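Local coordinates for protein EscN (Escherichia coli O127:H6, PDB 2OBL) that is a component of a type III secretion system, belongs to the ATP synthase alpha/beta family of P-loop proteins and has a RecA-like alpha/beta core, at residues 106-112 with 131-135; 16-20 with 140-144; 78-82 with 246-251. The protein carries 1 engineered substitution. All blocks are in the same frame, centred on the assembly; numbering follows the deposited sequence. Where two conformers were deposited one is given.

Contact 1: residues 106-112 with 131-135; sequences GERGREV and VTTSD
Val-112 overlaps Val-131 and Thr-133 from the first turn of helix 109-116. Its CG1 lies 3.9 Å from Val-131 CG1, and its CG2 lies 3.9 Å from Thr-133 CG2. Both valines have the t rotamer and point their CA-to-CB bonds toward the partner segment. Thr-133 has the p rotamer.

The backbones meet just beyond the strand ends. Gly-106 CA is 4.2 Å from Ser-134 CA. Gly-106 N donates to Thr-132 O at 2.8 Å, almost linearly. Ser-134 N donates to Glu-107 O at 2.9 Å. Gly-106 has phi near 88°, which favours glycine. A water accepts from Glu-107 N at 2.9 Å and donates weakly to Thr-132 O at 3.5 Å.

Arg-108 is the N-cap residue of the helix. Its NH2 lies 3.0 Å from Glu-111 OE1, a charge-only salt bridge. Arg-110 NH2 makes a hydrogen-bonded salt bridge to Glu-111 OE2 at 2.9 Å, so the three residues form a salt-bridge network. Thr-133 OG1 makes a very short hydrogen bond of 2.4 Å to Asp-135 OD1. Glu-107 points away from segment 131-135. Its OE2 forms a salt bridge with Arg-171, and its side chain lies about 3 Å from an imidazole that probably came from the crystallisation liquor.

Strands 99-105 and 127-132 are parallel neighbours, with helix 109-116 between them in sequence. This contact thus joins the first loop of a beta-alpha-beta crossover to the end of its second strand, as in RecA-like cores.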
loop_
_atom_site.group_PDB
_atom_site.type_symbol
_atom_site.label_atom_id
_atom_site.label_comp_id
_atom_site.label_asym_id
_atom_site.label_seq_id
_atom_site.Cartn_x
_atom_site.Cartn_y
_atom_site.Cartn_z
ATOM N N GLY A 106 -12.655 8.020 5.328
ATOM C CA GLY A 106 -13.180 9.161 4.576
ATOM C C GLY A 106 -14.016 8.881 3.340
ATOM O O GLY A 106 -14.421 9.815 2.642
ATOM N N GLU A 107 -14.265 7.607 3.049
ATOM C CA GLU A 107 -15.122 7.262 1.902
ATOM C C GLU A 107 -16.558 7.030 2.360
ATOM O O GLU A 107 -16.838 6.987 3.557
ATOM C CB GLU A 107 -14.597 6.030 1.141
ATOM C CG GLU A 107 -13.117 6.068 0.758
ATOM C CD GLU A 107 -12.795 6.976 -0.406
ATOM O OE1 GLU A 107 -13.709 7.290 -1.208
ATOM O OE2 GLU A 107 -11.606 7.380 -0.526
ATOM N N ARG A 108 -17.475 6.897 1.407
ATOM C CA ARG A 108 -18.863 6.588 1.746
ATOM C C ARG A 108 -19.022 5.104 2.057
ATOM O O ARG A 108 -18.210 4.285 1.631
ATOM C CB ARG A 108 -19.794 6.988 0.606
ATOM C CG ARG A 108 -19.962 8.485 0.465
ATOM C CD ARG A 108 -20.838 8.828 -0.720
ATOM N NE ARG A 108 -20.304 8.296 -1.972
ATOM C CZ ARG A 108 -20.848 7.292 -2.656
ATOM N NH1 ARG A 108 -21.952 6.699 -2.208
ATOM N NH2 ARG A 108 -20.290 6.883 -3.794
ATOM N N GLY A 109 -20.086 4.756 2.781
ATOM C CA GLY A 109 -20.351 3.363 3.123
ATOM C C GLY A 109 -20.345 2.442 1.917
ATOM O O GLY A 109 -19.890 1.297 1.987
ATOM N N ARG A 110 -20.843 2.949 0.799
ATOM C CA ARG A 110 -20.882 2.183 -0.433
ATOM C C ARG A 110 -19.494 1.677 -0.835
ATOM O O ARG A 110 -19.323 0.501 -1.155
ATOM C CB ARG A 110 -21.492 3.040 -1.543
ATOM C CG ARG A 110 -21.426 2.418 -2.902
ATOM C CD ARG A 110 -22.216 3.239 -3.900
ATOM N NE ARG A 110 -22.288 2.561 -5.186
ATOM C CZ ARG A 110 -21.344 2.624 -6.117
ATOM N NH1 ARG A 110 -21.499 1.968 -7.260
ATOM N NH2 ARG A 110 -20.248 3.343 -5.908
ATOM N N GLU A 111 -18.504 2.569 -0.805
ATOM C CA GLU A 111 -17.145 2.209 -1.183
ATOM C C GLU A 111 -16.513 1.279 -0.163
ATOM O O GLU A 111 -15.696 0.440 -0.510
ATOM C CB GLU A 111 -16.263 3.453 -1.372
ATOM C CG GLU A 111 -16.377 4.079 -2.746
ATOM C CD GLU A 111 -17.720 4.743 -2.968
ATOM O OE1 GLU A 111 -18.001 5.748 -2.288
ATOM O OE2 GLU A 111 -18.500 4.265 -3.821
ATOM N N VAL A 112 -16.884 1.440 1.103
ATOM C CA VAL A 112 -16.371 0.558 2.141
ATOM C C VAL A 112 -16.874 -0.858 1.896
ATOM O O VAL A 112 -16.109 -1.827 1.914
ATOM C CB VAL A 112 -16.791 1.037 3.550
ATOM C CG1 VAL A 112 -16.304 0.064 4.603
ATOM C CG2 VAL A 112 -16.244 2.437 3.816
ATOM N N VAL A 131 -12.786 1.553 10.565
ATOM C CA VAL A 131 -13.556 2.206 9.513
ATOM C C VAL A 131 -14.172 3.499 10.000
ATOM O O VAL A 131 -14.897 3.522 11.006
ATOM C CB VAL A 131 -14.678 1.282 9.000
ATOM C CG1 VAL A 131 -15.541 2.005 7.948
ATOM C CG2 VAL A 131 -14.094 -0.027 8.475
ATOM N N THR A 132 -13.884 4.587 9.284
ATOM C CA THR A 132 -14.510 5.877 9.569
ATOM C C THR A 132 -14.931 6.537 8.270
ATOM O O THR A 132 -14.088 7.059 7.528
ATOM C CB THR A 132 -13.575 6.826 10.360
ATOM O OG1 THR A 132 -12.328 6.985 9.666
ATOM C CG2 THR A 132 -13.310 6.263 11.743
ATOM N N THR A 133 -16.228 6.506 7.996
ATOM C CA THR A 133 -16.743 7.033 6.747
ATOM C C THR A 133 -16.817 8.555 6.725
ATOM O O THR A 133 -16.588 9.221 7.748
ATOM C CB THR A 133 -18.118 6.443 6.434
ATOM O OG1 THR A 133 -18.975 6.695 7.545
ATOM C CG2 THR A 133 -17.994 4.942 6.237
ATOM N N SER A 134 -17.137 9.098 5.553
ATOM C CA SER A 134 -17.103 10.538 5.329
ATOM C C SER A 134 -18.039 11.309 6.260
ATOM O O SER A 134 -17.789 12.474 6.566
ATOM C CB SER A 134 -17.436 10.863 3.866
ATOM O OG SER A 134 -18.701 10.340 3.515
ATOM N N ASP A 135 -19.104 10.658 6.716
ATOM C CA ASP A 135 -20.109 11.333 7.545
ATOM C C ASP A 135 -19.640 11.543 8.977
ATOM O O ASP A 135 -20.207 12.365 9.712
ATOM C CB ASP A 135 -21.420 10.545 7.555
ATOM C CG ASP A 135 -21.205 9.064 7.825
ATOM O OD1 ASP A 135 -20.557 8.400 6.990
ATOM O OD2 ASP A 135 -21.687 8.553 8.861
HETATM O O HOH W 1 -13.925 5.176 4.594
#

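Contact 2: residues 16-20 with 140-144; sequences IDGIG and ERMKA
This is a turn-on-helix contact at the edge of the main sheet. The loop after strand 15-16 rests on the early turns of helix 138-156. Asp-17 to Gly-20 form a type I beta turn, closed by Gly-20 N to Asp-17 O at 3.0 Å. Asp-17, in the p rotamer, adds a weak bond from Ile-19 N to its OD1, also 3.0 Å.

Gly-18 is the residue pressed into the helix. Its CA is 4.0 Å from Ala-144 CA. A CB here would fall 2.4 Å from Glu-140 O and clash, so the close approach depends on the missing side chain. Gly-18 O receives a CA-H...O contact from Ala-144 CA at 3.5 Å, and it also accepts from Thr-147 OG1.

Glu-140 extends in the t, t rotamer, and its end reaches the turn. Gly-18 N donates to Glu-140 OE2 at 3.2 Å. Further out, Ile-19 CG2 packs on Lys-143 CD at 3.5 Å.

Asp-17 OD2 and Glu-140 OE2 are only 3.9 Å apart. A water donates to both, at 3.0 Å to Asp-17 OD2 and 2.7 Å to Glu-140 OE2. The closeness of the two carboxylates is probably eased by this shared water, by Gly-18 N at Glu-140 OE2 and by the salt bridges of Asp-17 OD2 with Arg-21 and of Glu-140 OE1 with Arg-136.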
loop_
_atom_site.group_PDB
_atom_site.type_symbol
_atom_site.label_atom_id
_atom_site.label_comp_id
_atom_site.label_asym_id
_atom_site.label_seq_id
_atom_site.Cartn_x
_atom_site.Cartn_y
_atom_site.Cartn_z
ATOM N N ILE A 16 -14.324 -1.752 13.678
ATOM C CA ILE A 16 -13.979 -0.913 14.799
ATOM C C ILE A 16 -14.058 0.523 14.304
ATOM O O ILE A 16 -13.639 0.790 13.175
ATOM C CB ILE A 16 -12.494 -1.216 15.151
ATOM C CG1 ILE A 16 -12.346 -2.664 15.633
ATOM C CG2 ILE A 16 -11.943 -0.234 16.109
ATOM C CD1 ILE A 16 -13.139 -2.964 16.825
ATOM N N ASP A 17 -14.564 1.446 15.124
ATOM C CA ASP A 17 -14.631 2.861 14.712
ATOM C C ASP A 17 -13.308 3.595 14.878
ATOM O O ASP A 17 -12.296 2.980 15.206
ATOM C CB ASP A 17 -15.796 3.633 15.365
ATOM C CG ASP A 17 -15.581 3.944 16.845
ATOM O OD1 ASP A 17 -14.466 3.778 17.368
ATOM O OD2 ASP A 17 -16.566 4.373 17.501
ATOM N N GLY A 18 -13.322 4.904 14.633
ATOM C CA GLY A 18 -12.087 5.710 14.615
ATOM C C GLY A 18 -11.351 5.788 15.944
ATOM O O GLY A 18 -10.148 6.058 15.983
ATOM N N ILE A 19 -12.073 5.600 17.044
ATOM C CA ILE A 19 -11.424 5.582 18.349
ATOM C C ILE A 19 -11.439 4.188 18.975
ATOM O O ILE A 19 -11.309 4.041 20.198
ATOM C CB ILE A 19 -12.013 6.637 19.318
ATOM C CG1 ILE A 19 -13.526 6.462 19.468
ATOM C CG2 ILE A 19 -11.686 8.039 18.829
ATOM C CD1 ILE A 19 -14.128 7.336 20.572
ATOM N N GLY A 20 -11.595 3.171 18.129
ATOM C CA GLY A 20 -11.381 1.784 18.530
ATOM C C GLY A 20 -12.573 0.998 19.065
ATOM O O GLY A 20 -12.435 -0.167 19.446
ATOM N N GLU A 140 -12.817 12.055 14.532
ATOM C CA GLU A 140 -12.839 10.616 14.428
ATOM C C GLU A 140 -12.049 10.109 13.217
ATOM O O GLU A 140 -11.319 9.140 13.321
ATOM C CB GLU A 140 -14.276 10.101 14.383
ATOM C CG GLU A 140 -14.400 8.703 14.916
ATOM C CD GLU A 140 -15.748 8.104 14.649
ATOM O OE1 GLU A 140 -16.718 8.861 14.495
ATOM O OE2 GLU A 140 -15.829 6.870 14.592
ATOM N N ARG A 141 -12.211 10.757 12.066
ATOM C CA ARG A 141 -11.463 10.363 10.860
ATOM C C ARG A 141 -9.938 10.547 11.022
ATOM O O ARG A 141 -9.126 9.746 10.509
ATOM C CB ARG A 141 -11.982 11.115 9.636
ATOM C CG ARG A 141 -13.387 10.660 9.186
ATOM C CD ARG A 141 -13.887 11.448 7.970
ATOM N NE ARG A 141 -14.558 12.689 8.363
ATOM C CZ ARG A 141 -14.121 13.917 8.084
ATOM N NH1 ARG A 141 -13.009 14.110 7.376
ATOM N NH2 ARG A 141 -14.821 14.973 8.498
ATOM N N MET A 142 -9.542 11.600 11.723
ATOM C CA MET A 142 -8.130 11.785 12.034
ATOM C C MET A 142 -7.628 10.707 12.998
ATOM O O MET A 142 -6.559 10.123 12.793
ATOM C CB MET A 142 -7.895 13.159 12.643
ATOM C CG MET A 142 -6.470 13.365 13.115
ATOM S SD MET A 142 -6.310 14.950 13.918
ATOM C CE MET A 142 -4.523 15.055 14.066
ATOM N N LYS A 143 -8.394 10.446 14.059
ATOM C CA LYS A 143 -7.938 9.497 15.085
ATOM C C LYS A 143 -7.807 8.077 14.542
ATOM O O LYS A 143 -6.997 7.280 15.038
ATOM C CB LYS A 143 -8.852 9.542 16.326
ATOM C CG LYS A 143 -8.614 10.768 17.219
ATOM C CD LYS A 143 -9.721 10.934 18.265
ATOM C CE LYS A 143 -9.383 12.055 19.257
ATOM N NZ LYS A 143 -10.192 11.930 20.526
ATOM N N ALA A 144 -8.577 7.760 13.501
ATOM C CA ALA A 144 -8.544 6.404 12.928
ATOM C C ALA A 144 -7.136 5.980 12.532
ATOM O O ALA A 144 -6.779 4.824 12.677
ATOM C CB ALA A 144 -9.489 6.276 11.728
HETATM O O HOH W 2 -18.071 6.594 16.088
#

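Contact 3: residues 78-82 with 246-251; sequences AGSGV and LTRELA
Val-82 is the main bump of this contact. It has the m rotamer and points toward segment 246-251, where it fills a hollow at the start of the short helix 248-251. Its CG2 lies 3.9 Å from Leu-246 CB. Its CG1 lies 3.8 Å from Thr-247 C, 3.6 Å from Arg-248 CA and 3.9 Å from Ala-251 CB. Ala-251 CB also reaches Val-82 CA at 3.7 Å and Gly-81 O at 3.8 Å.

A second bump points the other way. Leu-246, in the m, t rotamer, sets its CD1 3.8 Å from Ala-78 CB. The two segments run alongside each other in the same sense. Ala-78 CA is 5.1 Å from Leu-246 CA, and Val-82 CA is 5.1 Å from Ala-251 CA. Gly-81, at phi 64° and psi 31°, bends the loop.

Thr-247 is the N-cap, and its OG1 accepts from Leu-250 N at 3.2 Å. Arg-248 starts out sideways in t, t, m, and its end comes back over the loop. One face of its guanidinium covers Val-82 CG1. At its edge, NH2 donates to Ser-80 O at 2.6 Å. A water fills the gap near the strand ends, accepting from Gly-79 N at 2.7 Å and donating to Leu-246 O at 2.8 Å.

The loop follows strand 73-78 and leads into helix 84-94. Its sequence and shape are consistent with a Walker A P-loop. The chemistry implies a loop held by apolar contacts of Val-82 and Ala-78 with Leu-246 and Ala-251, and by one arginine hydrogen bond and one water that reach its backbone.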
loop_
_atom_site.group_PDB
_atom_site.type_symbol
_atom_site.label_atom_id
_atom_site.label_comp_id
_atom_site.label_asym_id
_atom_site.label_seq_id
_atom_site.Cartn_x
_atom_site.Cartn_y
_atom_site.Cartn_z
ATOM N N ALA A 78 -2.701 6.775 -6.562
ATOM C CA ALA A 78 -3.736 6.400 -7.522
ATOM C C ALA A 78 -4.867 7.418 -7.596
ATOM O O ALA A 78 -5.338 7.918 -6.580
ATOM C CB ALA A 78 -4.297 5.022 -7.184
ATOM N N GLY A 79 -5.326 7.707 -8.810
ATOM C CA GLY A 79 -6.537 8.505 -8.966
ATOM C C GLY A 79 -7.766 7.608 -8.941
ATOM O O GLY A 79 -7.681 6.440 -8.545
ATOM N N SER A 80 -8.898 8.148 -9.402
ATOM C CA SER A 80 -10.148 7.403 -9.487
ATOM C C SER A 80 -10.190 6.497 -10.698
ATOM O O SER A 80 -9.621 6.812 -11.744
ATOM C CB SER A 80 -11.337 8.369 -9.571
ATOM O OG SER A 80 -11.440 9.118 -8.386
ATOM N N GLY A 81 -10.899 5.382 -10.561
ATOM C CA GLY A 81 -11.178 4.512 -11.684
ATOM C C GLY A 81 -9.947 3.884 -12.290
ATOM O O GLY A 81 -9.912 3.620 -13.492
ATOM N N VAL A 82 -8.934 3.633 -11.466
ATOM C CA VAL A 82 -7.757 2.923 -11.953
ATOM C C VAL A 82 -7.521 1.595 -11.228
ATOM O O VAL A 82 -6.449 1.014 -11.338
ATOM C CB VAL A 82 -6.479 3.791 -11.916
ATOM C CG1 VAL A 82 -6.645 5.022 -12.805
ATOM C CG2 VAL A 82 -6.115 4.174 -10.485
ATOM N N LEU A 246 -0.178 4.015 -9.865
ATOM C CA LEU A 246 -1.174 3.513 -10.818
ATOM C C LEU A 246 -1.557 4.649 -11.742
ATOM O O LEU A 246 -1.655 5.794 -11.301
ATOM C CB LEU A 246 -2.429 3.032 -10.087
ATOM C CG LEU A 246 -2.211 2.094 -8.913
ATOM C CD1 LEU A 246 -3.559 1.501 -8.426
ATOM C CD2 LEU A 246 -1.249 0.984 -9.301
ATOM N N THR A 247 -1.803 4.340 -13.012
ATOM C CA THR A 247 -2.092 5.385 -13.985
ATOM C C THR A 247 -3.376 5.149 -14.748
ATOM O O THR A 247 -3.736 4.007 -15.043
ATOM C CB THR A 247 -0.953 5.549 -15.013
ATOM O OG1 THR A 247 -0.826 4.342 -15.785
ATOM C CG2 THR A 247 0.367 5.873 -14.318
ATOM N N ARG A 248 -4.053 6.246 -15.069
ATOM C CA ARG A 248 -5.230 6.209 -15.941
ATOM C C ARG A 248 -4.871 5.609 -17.297
ATOM O O ARG A 248 -5.654 4.859 -17.881
ATOM C CB ARG A 248 -5.814 7.616 -16.098
ATOM C CG ARG A 248 -7.118 7.669 -16.884
ATOM C CD ARG A 248 -7.992 8.835 -16.433
ATOM N NE ARG A 248 -8.554 8.591 -15.105
ATOM C CZ ARG A 248 -8.192 9.245 -14.006
ATOM N NH1 ARG A 248 -7.269 10.198 -14.074
ATOM N NH2 ARG A 248 -8.752 8.946 -12.840
ATOM N N GLU A 249 -3.676 5.918 -17.790
ATOM C CA GLU A 249 -3.226 5.398 -19.078
ATOM C C GLU A 249 -3.231 3.869 -19.157
ATOM O O GLU A 249 -3.665 3.294 -20.168
ATOM C CB GLU A 249 -1.850 5.968 -19.437
ATOM C CG GLU A 249 -1.886 7.443 -19.844
ATOM C CD GLU A 249 -2.119 8.414 -18.679
ATOM O OE1 GLU A 249 -1.866 8.052 -17.499
ATOM O OE2 GLU A 249 -2.559 9.554 -18.959
ATOM N N LEU A 250 -2.752 3.203 -18.107
ATOM C CA LEU A 250 -2.829 1.744 -18.058
ATOM C C LEU A 250 -4.251 1.232 -17.806
ATOM O O LEU A 250 -4.681 0.250 -18.422
ATOM C CB LEU A 250 -1.848 1.172 -17.026
ATOM C CG LEU A 250 -0.380 1.321 -17.429
ATOM C CD1 LEU A 250 0.546 0.978 -16.262
ATOM C CD2 LEU A 250 -0.045 0.485 -18.673
ATOM N N ALA A 251 -4.987 1.886 -16.914
ATOM C CA ALA A 251 -6.363 1.467 -16.650
ATOM C C ALA A 251 -7.234 1.487 -17.917
ATOM O O ALA A 251 -8.113 0.637 -18.089
ATOM C CB ALA A 251 -6.991 2.321 -15.546
HETATM O O HOH W 3 -4.062 7.162 -11.166
#

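How the contacts relate
Contacts 1 and 2 are neighbours, with centres 12 Å apart. They touch directly: Val-131 N lies 2.9 Å from Ile-16 O, a probable hydrogen bond, and Thr-132 CG2 packs 3.2 Å from Gly-18 CA. Strand 127-132 of contact 1 leads on to helix 138-156 of contact 2. Contact 3 stands apart. Its centre is 21 Å from that of contact 1 and 28 Å from that of contact 2, with nearest atoms about 8 Å and about 17 Å away. Contact 3 holds the start of the likely P-loop. Glu-107 of contact 1 lies near that loop without touching it. Contact 1 is nested within the chain loops closed by both other contacts.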